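Local coordinates for protein CocE/NonD family hydrolase (Staphylococcus aureus subsp. aureus COL, PDB 3III) that is a CocE/NonD family hydrolase of the alpha/beta-hydrolase clan that probably cleaves ester or amide bonds, its natural substrate being unestablished, at residues Gly515-Ile520 with Lys528-His533. Numbering follows the deposited sequence.
Sequences GSEIVI and KTRYEH
Two polar side chains reach across this contact in opposite directions: Glu517 runs out to His533, while Arg530 comes back past it to the backbone of Val519. Their charged groups do not pair, since Glu517 OE1 lies 5.2 Å from Arg530 NH2; the carboxylate and guanidinium planes are turned 68° apart. Instead, Glu517 OE2 accepts a hydrogen bond from His533 ND1 at 2.7 Å, through the syn lone pair and almost within the imidazole plane; the N-H...O angle of 167° makes this a short, nearly straight bond. Water 1 donates to the same OE2 and accepts from His533 N, so OE2 holds the ring directly and the backbone N through the water. OE1 is bonded to Trp456 NE1, His533 NE2 is also hydrogen-bonded to His205 ND1, and the carboxylate would be expected to polarise the imidazole. Arg530 has CG anti to its backbone N (chi1 -171°) and stays extended to NE, which carries NH1 to 2.8 Å from Val519 O. That donor stands above the carbonyl plane, although the oxygen lies near the guanidinium plane; a second bond from NH2 is weak. NH2 also donates to Tyr531 OH at 2.9 Å, and Arg530 CG sits over the centre of the Tyr531 ring. Gly521 O shares NH1. These bonds fold 528-533, midway along the connection between strands 508-514 and 541-546, back onto its beginning; with Asp210, Thr211 and Phe213 also bonded to 528-533, the loop lies where the C-terminal non-catalytic domain meets the S15-family part.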
loop_
_atom_site.group_PDB
_atom_site.type_symbol
_atom_site.label_atom_id
_atom_site.label_comp_id
_atom_site.label_asym_id
_atom_site.label_seq_id
_atom_site.Cartn_x
_atom_site.Cartn_y
_atom_site.Cartn_z
ATOM N N GLY A 515 -23.366 6.958 -4.822
ATOM C CA GLY A 515 -23.704 5.699 -4.154
ATOM C C GLY A 515 -23.002 4.472 -4.656
ATOM O O GLY A 515 -23.362 3.335 -4.264
ATOM N N SER A 516 -22.025 4.668 -5.522
ATOM C CA SER A 516 -21.244 3.560 -6.064
ATOM C C SER A 516 -19.882 4.083 -6.547
ATOM O O SER A 516 -19.620 5.283 -6.480
ATOM C CB SER A 516 -22.049 2.815 -7.178
ATOM O OG SER A 516 -22.403 3.692 -8.232
ATOM N N GLU A 517 -19.023 3.181 -7.028
ATOM C CA GLU A 517 -17.659 3.536 -7.416
ATOM C C GLU A 517 -17.628 4.735 -8.348
ATOM O O GLU A 517 -18.382 4.810 -9.303
ATOM C CB GLU A 517 -16.933 2.357 -8.071
ATOM C CG GLU A 517 -15.530 2.152 -7.513
ATOM C CD GLU A 517 -15.547 1.700 -6.098
ATOM O OE1 GLU A 517 -15.211 2.518 -5.204
ATOM O OE2 GLU A 517 -15.808 0.500 -5.882
ATOM N N ILE A 518 -16.718 5.654 -8.068
ATOM C CA ILE A 518 -16.624 6.861 -8.856
ATOM C C ILE A 518 -15.903 6.646 -10.196
ATOM O O ILE A 518 -16.425 7.003 -11.245
ATOM C CB ILE A 518 -16.055 7.992 -8.003
ATOM C CG1 ILE A 518 -17.084 8.322 -6.884
ATOM C CG2 ILE A 518 -15.796 9.243 -8.875
ATOM C CD1 ILE A 518 -16.431 9.031 -5.753
ATOM N N VAL A 519 -14.711 6.075 -10.147
ATOM C CA VAL A 519 -14.011 5.672 -11.340
ATOM C C VAL A 519 -14.418 4.235 -11.589
ATOM O O VAL A 519 -14.392 3.381 -10.679
ATOM C CB VAL A 519 -12.477 5.819 -11.171
ATOM C CG1 VAL A 519 -11.757 5.263 -12.429
ATOM C CG2 VAL A 519 -12.070 7.299 -10.897
ATOM N N ILE A 520 -14.897 3.948 -12.780
ATOM C CA ILE A 520 -15.356 2.601 -12.992
ATOM C C ILE A 520 -14.323 1.777 -13.742
ATOM O O ILE A 520 -13.393 2.310 -14.335
ATOM C CB ILE A 520 -16.727 2.568 -13.661
ATOM C CG1 ILE A 520 -16.645 3.054 -15.099
ATOM C CG2 ILE A 520 -17.736 3.434 -12.838
ATOM C CD1 ILE A 520 -18.020 3.036 -15.724
ATOM N N LYS A 528 -10.518 -9.654 -11.152
ATOM C CA LYS A 528 -10.823 -8.652 -10.135
ATOM C C LYS A 528 -9.567 -8.117 -9.437
ATOM O O LYS A 528 -9.399 -8.267 -8.229
ATOM C CB LYS A 528 -11.864 -9.200 -9.129
ATOM C CG LYS A 528 -13.294 -9.348 -9.763
ATOM C CD LYS A 528 -14.282 -10.089 -8.801
ATOM C CE LYS A 528 -15.779 -10.074 -9.321
ATOM N NZ LYS A 528 -16.543 -11.328 -8.871
ATOM N N THR A 529 -8.719 -7.435 -10.204
ATOM C CA THR A 529 -7.491 -6.867 -9.627
ATOM C C THR A 529 -7.724 -5.567 -8.857
ATOM O O THR A 529 -6.897 -5.197 -8.033
ATOM C CB THR A 529 -6.409 -6.589 -10.713
ATOM O OG1 THR A 529 -6.954 -5.702 -11.659
ATOM C CG2 THR A 529 -5.959 -7.876 -11.389
ATOM N N ARG A 530 -8.854 -4.894 -9.122
ATOM C CA ARG A 530 -9.186 -3.667 -8.406
ATOM C C ARG A 530 -10.189 -3.967 -7.294
ATOM O O ARG A 530 -10.901 -4.988 -7.326
ATOM C CB ARG A 530 -9.691 -2.656 -9.409
ATOM C CG ARG A 530 -9.889 -1.263 -8.898
ATOM C CD ARG A 530 -10.285 -0.344 -10.010
ATOM N NE ARG A 530 -10.485 0.975 -9.454
ATOM C CZ ARG A 530 -11.569 1.716 -9.618
ATOM N NH1 ARG A 530 -12.548 1.332 -10.415
ATOM N NH2 ARG A 530 -11.667 2.849 -8.985
ATOM N N TYR A 531 -10.258 -3.095 -6.280
ATOM C CA TYR A 531 -11.394 -3.172 -5.321
ATOM C C TYR A 531 -12.711 -3.110 -6.092
ATOM O O TYR A 531 -12.755 -2.526 -7.187
ATOM C CB TYR A 531 -11.302 -2.082 -4.221
ATOM C CG TYR A 531 -11.101 -0.682 -4.777
ATOM C CD1 TYR A 531 -12.090 -0.070 -5.540
ATOM C CD2 TYR A 531 -9.902 0.012 -4.565
ATOM C CE1 TYR A 531 -11.909 1.224 -6.059
ATOM C CE2 TYR A 531 -9.706 1.312 -5.085
ATOM C CZ TYR A 531 -10.703 1.902 -5.851
ATOM O OH TYR A 531 -10.498 3.221 -6.317
ATOM N N GLU A 532 -13.739 -3.777 -5.553
ATOM C CA GLU A 532 -15.132 -3.584 -5.946
ATOM C C GLU A 532 -15.967 -3.517 -4.661
ATOM O O GLU A 532 -15.515 -3.967 -3.584
ATOM C CB GLU A 532 -15.590 -4.716 -6.861
ATOM C CG GLU A 532 -14.868 -4.725 -8.191
ATOM C CD GLU A 532 -15.262 -5.881 -9.121
ATOM O OE1 GLU A 532 -16.226 -6.622 -8.855
ATOM O OE2 GLU A 532 -14.544 -6.053 -10.111
ATOM N N HIS A 533 -17.154 -2.937 -4.757
ATOM C CA HIS A 533 -18.029 -2.844 -3.604
ATOM C C HIS A 533 -19.461 -3.173 -4.022
ATOM O O HIS A 533 -20.329 -2.315 -4.030
ATOM C CB HIS A 533 -17.882 -1.435 -2.949
ATOM C CG HIS A 533 -16.468 -1.108 -2.536
ATOM N ND1 HIS A 533 -15.596 -0.412 -3.352
ATOM C CD2 HIS A 533 -15.783 -1.371 -1.407
ATOM C CE1 HIS A 533 -14.430 -0.296 -2.751
ATOM N NE2 HIS A 533 -14.510 -0.877 -1.575
HETATM O O HOH W 1 -17.779 -1.488 -6.981
HETATM O O HOH W 2 -13.099 5.386 -7.842
#